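Long-range contacts in sortase (Actinomyces oris, PDB 2XWG), which is a class C sortase that probably joins fimbrial subunits covalently through an acyl-thioester intermediate: residues Q88-M96 / H131-V139; D76-P84 / G119-E127. All coordinates share one frame; numbering follows the deposited sequence.

Contact 1: residues Q88-M96 / H131-V139; sequences QYQAYLHEM and HLFGTSLPV. With CA (calcium ion), chain G.
Tyr-89 drives the edge of its ring into the face of Phe-133, an edge-to-face pair with centroids 5.0 Å apart and planes at 83°; Tyr-89 CD1 sits over the middle of the Phe-133 ring. Tyr-92, one helical turn on, meets the same phenyl group obliquely: Phe-133 CD1 lies over one face of the tyrosine, toward its rim and 3.4 Å from Tyr-92 CG, with the two planes 58° apart. Both tyrosines of helix 87-93 thus touch the one phenyl ring, Tyr-89 over its face and Tyr-92 obliquely.

The polar end of this aromatic cluster is a hydrogen bond of 2.8 Å between Tyr-92 OH and His-131 ND1, at the edges of both rings. On its far side, His-131 NE2 donates to Ser-136 O at 2.8 Å, so bonds at both nitrogens fix the rotation of the imidazole.

Apolar contacts continue along the chain toward Met-96. Leu-137 spreads its two methyls, CD2 3.6 Å from Tyr-92 CE1 and CD1 3.5 Å from Glu-95 CB. Met-96 runs past Leu-137, and its bend at chi3 (76°) brings CE tip to tip with Val-139 CG1 at 3.4 Å.

Beyond these packed side chains, His-94 O binds a calcium ion at 2.7 Å, together with Glu-58 and Asp-97. Glu-58 belongs to helix 55-68, as does Ser-61, the hydrogen-bond partner of Glu-95 OE1. The contact therefore joins helix 87-93 and the residues after it to the last residue of strand 129-131 and the loop leading to strand 144-149, with helix 55-68 alongside and Met-96 and Val-139 both reaching Ser-176 of strand 171-176.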
# COMPACT_ATOMS: atom_id res chain seq x y z
N GLN A 88 0.49 -9.69 16.94
CA GLN A 88 -0.35 -8.91 16.04
C GLN A 88 0.08 -9.09 14.59
O GLN A 88 -0.77 -9.25 13.70
CB GLN A 88 -0.32 -7.42 16.40
CG GLN A 88 -0.71 -7.12 17.84
CD GLN A 88 0.39 -7.47 18.84
OE1 GLN A 88 0.13 -7.69 20.03
NE2 GLN A 88 1.64 -7.51 18.36
N TYR A 89 1.39 -9.09 14.36
CA TYR A 89 1.92 -9.28 13.02
C TYR A 89 1.57 -10.66 12.49
O TYR A 89 1.30 -10.82 11.30
CB TYR A 89 3.43 -9.10 12.98
CG TYR A 89 3.98 -9.08 11.56
CD1 TYR A 89 3.79 -7.98 10.74
CD2 TYR A 89 4.66 -10.18 11.05
CE1 TYR A 89 4.27 -7.96 9.43
CE2 TYR A 89 5.15 -10.17 9.75
CZ TYR A 89 4.96 -9.05 8.94
OH TYR A 89 5.45 -9.02 7.65
N GLN A 90 1.59 -11.66 13.36
CA GLN A 90 1.23 -12.99 12.93
C GLN A 90 -0.26 -13.00 12.64
O GLN A 90 -0.70 -13.67 11.72
CB GLN A 90 1.56 -14.03 13.98
CG GLN A 90 3.04 -14.32 14.12
CD GLN A 90 3.69 -14.69 12.80
OE1 GLN A 90 4.76 -14.16 12.46
NE2 GLN A 90 3.07 -15.60 12.06
N ALA A 91 -1.03 -12.26 13.41
CA ALA A 91 -2.47 -12.25 13.15
C ALA A 91 -2.71 -11.65 11.77
O ALA A 91 -3.61 -12.07 11.04
CB ALA A 91 -3.21 -11.46 14.22
N TYR A 92 -1.87 -10.69 11.42
CA TYR A 92 -2.01 -9.95 10.18
C TYR A 92 -1.67 -10.85 9.00
O TYR A 92 -2.33 -10.82 7.97
CB TYR A 92 -1.12 -8.70 10.26
CG TYR A 92 -0.65 -8.09 8.95
CD1 TYR A 92 -1.47 -7.26 8.21
CD2 TYR A 92 0.64 -8.30 8.50
CE1 TYR A 92 -1.03 -6.69 7.05
CE2 TYR A 92 1.09 -7.73 7.35
CZ TYR A 92 0.26 -6.92 6.63
OH TYR A 92 0.72 -6.35 5.47
N LEU A 93 -0.66 -11.69 9.18
CA LEU A 93 -0.26 -12.60 8.12
C LEU A 93 -1.41 -13.50 7.67
O LEU A 93 -1.39 -14.05 6.57
CB LEU A 93 0.90 -13.47 8.61
CG LEU A 93 2.30 -13.11 8.12
CD1 LEU A 93 2.46 -11.62 7.92
CD2 LEU A 93 3.32 -13.65 9.11
N HIS A 94 -2.40 -13.66 8.54
CA HIS A 94 -3.51 -14.55 8.23
C HIS A 94 -4.55 -13.84 7.38
O HIS A 94 -5.37 -14.49 6.75
CB HIS A 94 -4.16 -15.10 9.50
CG HIS A 94 -3.55 -16.36 10.01
ND1 HIS A 94 -2.78 -16.41 11.15
CD2 HIS A 94 -3.60 -17.63 9.54
CE1 HIS A 94 -2.38 -17.65 11.36
NE2 HIS A 94 -2.87 -18.41 10.40
N GLU A 95 -4.52 -12.52 7.35
CA GLU A 95 -5.48 -11.81 6.52
C GLU A 95 -5.06 -11.88 5.06
O GLU A 95 -3.88 -11.89 4.75
CB GLU A 95 -5.65 -10.38 6.98
CG GLU A 95 -6.13 -10.28 8.42
CD GLU A 95 -7.56 -10.77 8.59
OE1 GLU A 95 -8.25 -10.96 7.56
OE2 GLU A 95 -8.00 -10.93 9.74
N MET A 96 -6.04 -11.95 4.17
CA MET A 96 -5.79 -11.98 2.74
C MET A 96 -4.70 -12.97 2.34
O MET A 96 -3.77 -12.60 1.61
CB MET A 96 -5.44 -10.58 2.27
CG MET A 96 -6.46 -9.55 2.68
SD MET A 96 -6.21 -7.95 1.89
CE MET A 96 -6.82 -8.26 0.24
N HIS A 131 3.01 -4.08 1.48
CA HIS A 131 1.93 -3.39 2.17
C HIS A 131 2.30 -3.05 3.60
O HIS A 131 2.82 -3.89 4.34
CB HIS A 131 0.70 -4.26 2.20
CG HIS A 131 -0.37 -3.71 3.08
ND1 HIS A 131 -0.60 -4.20 4.35
CD2 HIS A 131 -1.25 -2.71 2.89
CE1 HIS A 131 -1.59 -3.52 4.90
NE2 HIS A 131 -2.00 -2.61 4.04
N LEU A 132 2.00 -1.81 4.00
CA LEU A 132 2.51 -1.29 5.26
C LEU A 132 1.71 -1.76 6.48
O LEU A 132 0.63 -1.24 6.75
CB LEU A 132 2.58 0.23 5.23
CG LEU A 132 3.37 0.84 6.37
CD1 LEU A 132 4.71 0.16 6.48
CD2 LEU A 132 3.55 2.31 6.15
N PHE A 133 2.27 -2.74 7.20
CA PHE A 133 1.65 -3.25 8.41
C PHE A 133 1.34 -2.09 9.33
O PHE A 133 2.20 -1.28 9.65
CB PHE A 133 2.57 -4.26 9.09
CG PHE A 133 2.06 -4.74 10.44
CD1 PHE A 133 0.92 -5.53 10.53
CD2 PHE A 133 2.76 -4.44 11.60
CE1 PHE A 133 0.47 -5.99 11.76
CE2 PHE A 133 2.32 -4.89 12.83
CZ PHE A 133 1.16 -5.67 12.92
N GLY A 134 0.09 -2.01 9.75
CA GLY A 134 -0.36 -0.88 10.53
C GLY A 134 -1.41 -0.12 9.77
O GLY A 134 -2.20 0.60 10.38
N THR A 135 -1.44 -0.26 8.44
CA THR A 135 -2.43 0.44 7.63
C THR A 135 -3.52 -0.53 7.16
O THR A 135 -3.39 -1.74 7.34
CB THR A 135 -1.79 1.17 6.43
OG1 THR A 135 -1.29 0.21 5.50
CG2 THR A 135 -0.64 2.02 6.90
N SER A 136 -4.59 0.01 6.58
CA SER A 136 -5.71 -0.80 6.15
C SER A 136 -5.30 -1.76 5.04
O SER A 136 -4.54 -1.40 4.14
CB SER A 136 -6.83 0.10 5.64
OG SER A 136 -7.10 1.17 6.54
N LEU A 137 -5.80 -2.99 5.10
CA LEU A 137 -5.62 -3.94 4.01
C LEU A 137 -6.22 -3.37 2.73
O LEU A 137 -7.21 -2.65 2.80
CB LEU A 137 -6.29 -5.27 4.38
CG LEU A 137 -5.76 -5.93 5.65
CD1 LEU A 137 -6.52 -7.19 5.96
CD2 LEU A 137 -4.27 -6.21 5.54
N PRO A 138 -5.65 -3.69 1.57
CA PRO A 138 -6.16 -3.10 0.32
C PRO A 138 -7.43 -3.77 -0.22
O PRO A 138 -7.39 -4.42 -1.28
CB PRO A 138 -5.01 -3.33 -0.67
CG PRO A 138 -4.32 -4.56 -0.16
CD PRO A 138 -4.46 -4.54 1.34
N VAL A 139 -8.54 -3.61 0.50
CA VAL A 139 -9.83 -4.12 0.05
C VAL A 139 -10.82 -2.96 -0.01
O VAL A 139 -12.03 -3.16 -0.15
CB VAL A 139 -10.39 -5.21 1.00
CG1 VAL A 139 -9.72 -6.57 0.76
CG2 VAL A 139 -10.24 -4.78 2.45
CA CA G . -7.69 -15.68 6.07

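Contact 2: residues D76-P84 / G119-E127; sequences DPWLESQRP and GTDSRTLTE. With CA (calcium ion), chain F.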
# COMPACT_ATOMS: atom_id res chain seq x y z
N ASP A 76 8.34 5.05 9.25
CA ASP A 76 8.78 4.93 7.86
C ASP A 76 8.96 3.46 7.42
O ASP A 76 9.50 2.64 8.17
CB ASP A 76 10.07 5.72 7.64
CG ASP A 76 10.55 5.70 6.19
OD1 ASP A 76 9.88 6.28 5.29
OD2 ASP A 76 11.64 5.15 5.95
N PRO A 77 8.51 3.13 6.20
CA PRO A 77 8.67 1.76 5.69
C PRO A 77 10.12 1.29 5.64
O PRO A 77 10.36 0.09 5.74
CB PRO A 77 8.07 1.84 4.28
CG PRO A 77 7.09 2.97 4.35
CD PRO A 77 7.74 3.98 5.26
N TRP A 78 11.07 2.22 5.50
CA TRP A 78 12.48 1.86 5.33
C TRP A 78 13.32 1.95 6.60
O TRP A 78 14.52 1.70 6.57
CB TRP A 78 13.11 2.71 4.23
CG TRP A 78 12.55 2.41 2.86
CD1 TRP A 78 13.08 1.56 1.93
CD2 TRP A 78 11.34 2.92 2.29
NE1 TRP A 78 12.28 1.53 0.81
CE2 TRP A 78 11.21 2.36 1.01
CE3 TRP A 78 10.37 3.81 2.74
CZ2 TRP A 78 10.15 2.66 0.17
CZ3 TRP A 78 9.31 4.11 1.90
CH2 TRP A 78 9.21 3.53 0.63
N LEU A 79 12.69 2.31 7.70
CA LEU A 79 13.38 2.32 8.98
C LEU A 79 13.88 0.91 9.24
O LEU A 79 15.09 0.64 9.26
CB LEU A 79 12.42 2.71 10.10
CG LEU A 79 13.12 2.88 11.45
CD1 LEU A 79 13.90 4.21 11.42
CD2 LEU A 79 12.16 2.85 12.62
N GLU A 80 12.92 0.02 9.44
CA GLU A 80 13.18 -1.38 9.71
C GLU A 80 13.32 -2.19 8.41
O GLU A 80 12.56 -2.00 7.45
CB GLU A 80 12.06 -1.94 10.59
CG GLU A 80 12.32 -3.35 11.08
CD GLU A 80 13.77 -3.53 11.52
OE1 GLU A 80 14.42 -2.51 11.86
OE2 GLU A 80 14.24 -4.70 11.52
N SER A 81 14.29 -3.09 8.36
CA SER A 81 14.47 -3.88 7.15
C SER A 81 14.00 -5.33 7.34
O SER A 81 13.86 -6.06 6.37
CB SER A 81 15.93 -3.87 6.70
OG SER A 81 16.72 -4.75 7.48
N GLN A 82 13.77 -5.73 8.59
CA GLN A 82 13.43 -7.11 8.91
C GLN A 82 11.94 -7.27 9.18
O GLN A 82 11.27 -6.31 9.54
CB GLN A 82 14.21 -7.58 10.14
CG GLN A 82 15.74 -7.59 9.98
CD GLN A 82 16.29 -8.90 9.41
OE1 GLN A 82 15.87 -9.35 8.33
NE2 GLN A 82 17.22 -9.53 10.13
N ARG A 83 11.42 -8.48 9.00
CA ARG A 83 10.04 -8.77 9.40
C ARG A 83 9.90 -8.58 10.91
O ARG A 83 10.74 -9.07 11.68
CB ARG A 83 9.67 -10.22 9.03
CG ARG A 83 9.60 -10.52 7.54
CD ARG A 83 9.42 -12.04 7.23
NE ARG A 83 8.32 -12.63 8.00
CZ ARG A 83 8.49 -13.50 9.00
NH1 ARG A 83 9.72 -13.89 9.33
NH2 ARG A 83 7.44 -13.98 9.64
N PRO A 84 8.84 -7.88 11.37
CA PRO A 84 8.67 -7.87 12.83
C PRO A 84 8.28 -9.28 13.37
O PRO A 84 7.97 -10.23 12.62
CB PRO A 84 7.53 -6.87 13.06
CG PRO A 84 7.26 -6.22 11.72
CD PRO A 84 7.77 -7.16 10.67
N GLY A 119 3.70 -6.79 4.45
CA GLY A 119 4.90 -6.26 5.08
C GLY A 119 5.85 -5.46 4.19
O GLY A 119 5.67 -5.38 2.97
N THR A 120 6.89 -4.88 4.81
CA THR A 120 7.82 -4.05 4.07
C THR A 120 9.27 -4.35 4.43
O THR A 120 10.14 -3.48 4.37
CB THR A 120 7.52 -2.54 4.28
OG1 THR A 120 7.52 -2.26 5.69
CG2 THR A 120 6.16 -2.19 3.72
N ASP A 121 9.53 -5.59 4.80
CA ASP A 121 10.90 -6.00 5.05
C ASP A 121 11.65 -5.94 3.74
O ASP A 121 11.05 -5.91 2.67
CB ASP A 121 10.92 -7.41 5.59
CG ASP A 121 10.25 -8.36 4.67
OD1 ASP A 121 8.99 -8.34 4.59
OD2 ASP A 121 10.99 -9.09 3.99
N SER A 122 12.97 -5.91 3.82
CA SER A 122 13.80 -5.72 2.63
C SER A 122 13.57 -6.83 1.60
O SER A 122 13.54 -6.56 0.41
CB SER A 122 15.27 -5.63 3.03
OG SER A 122 15.78 -6.90 3.42
N ARG A 123 13.39 -8.08 2.03
CA ARG A 123 13.19 -9.17 1.08
C ARG A 123 11.91 -8.93 0.29
O ARG A 123 11.87 -9.13 -0.93
CB ARG A 123 13.10 -10.54 1.78
CG ARG A 123 14.40 -11.12 2.34
CD ARG A 123 14.29 -11.38 3.86
NE ARG A 123 14.14 -10.12 4.59
CZ ARG A 123 15.12 -9.51 5.26
NH1 ARG A 123 16.34 -10.07 5.31
NH2 ARG A 123 14.89 -8.36 5.88
N THR A 124 10.85 -8.53 0.99
CA THR A 124 9.54 -8.30 0.37
C THR A 124 9.58 -7.23 -0.71
O THR A 124 9.06 -7.43 -1.80
CB THR A 124 8.51 -7.87 1.41
OG1 THR A 124 8.29 -8.94 2.31
CG2 THR A 124 7.22 -7.50 0.75
N LEU A 125 10.23 -6.10 -0.41
CA LEU A 125 10.30 -5.00 -1.39
C LEU A 125 11.21 -5.30 -2.58
O LEU A 125 11.16 -4.61 -3.59
CB LEU A 125 10.69 -3.67 -0.73
CG LEU A 125 9.80 -3.14 0.39
CD1 LEU A 125 10.06 -1.67 0.64
CD2 LEU A 125 8.40 -3.34 -0.00
N THR A 126 12.06 -6.31 -2.45
CA THR A 126 12.81 -6.83 -3.60
C THR A 126 11.90 -7.67 -4.51
O THR A 126 12.16 -7.81 -5.70
CB THR A 126 14.01 -7.67 -3.12
OG1 THR A 126 15.10 -6.78 -2.81
CG2 THR A 126 14.45 -8.63 -4.18
N GLU A 127 10.82 -8.20 -3.94
CA GLU A 127 9.91 -9.09 -4.64
C GLU A 127 8.69 -8.40 -5.27
O GLU A 127 8.11 -8.93 -6.22
CB GLU A 127 9.45 -10.24 -3.72
CG GLU A 127 10.51 -11.34 -3.50
CD GLU A 127 11.19 -11.76 -4.81
OE1 GLU A 127 10.49 -12.35 -5.69
OE2 GLU A 127 12.41 -11.48 -4.98
CA CA F . 9.97 -2.11 6.93
O HOH W 1 9.59 -0.22 9.00
O HOH W 2 9.60 -4.28 8.74
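Ser-81 and Asp-121 bring the two backbones to within 4.7 Å, CA to CA, where the loop 76-84 passes the start of helix 122-127. Ser-81 O takes a nearly straight bond from Ser-122 N (2.7 Å, 168°) and a weak, strongly bent one from Arg-123 NH2. A calcium ion bridges the two segments, bound by Pro-77 O at 2.5 Å, Glu-80 O at 2.6 Å and Thr-120 OG1 at 2.8 Å, with two waters; one of them donates to Asp-76 O and the other to Gln-82 O.

Thr-120 reaches the metal because chi1 of 55° sets OG1 between its backbone N and carbonyl carbon. Asp-121 is the N-cap of the weakly bonded helix 122-127, OD2 accepting from Thr-124 N at 3.1 Å, and makes a weak salt bridge to Arg-123 NE; the poorly ordered Arg-83 lays its CG alongside the carboxylate. With an alanine in place of Asp-121, the Thr-124 N-H would probably lose its cap and Arg-123 its carboxylate mate, leaving the guanidinium freer to swing off Ser-81. The guanidinium of Arg-123 also carries Gln-82 OE1 over one face, a close approach whose angles are too poor for a hydrogen bond. At the other end, Trp-78 NE1 packs on Leu-125 CD1 at 3.9 Å, the two side chains crossing at about a right angle.

The loop, with its Asp-Pro-Trp sequence, corresponds to the lid of class C sortases. Asp-76 forms a salt bridge with Arg-222 of strand 221-229, Pro-77, Thr-120 and Leu-125 rest on Thr-149 of strand 144-149, and Trp-78 lies against Ile-211 and Cys-213 of strand 206-214.

Contacts 1 and 2 have centres about 14 Å apart, and their segments alternate along the chain. They meet directly: Tyr-92 OH and Gly-119 N, 3.2 Å apart, form a probable hydrogen bond, and Leu-132 CD1 packs 3.8 Å from Thr-120 OG1, itself a calcium ligand. Each contact has its own calcium ion, one joining the chain around His-94 to Glu-58 of helix 55-68, the other tying the lid loop to the 119-127 segment. Contact 2 reaches the predicted active site: the nearest side-chain atoms of Trp-78 lie about 3 Å from His-151 and about 4 Å from Cys-213, consistent with a closed lid that would have to move for substrate to enter.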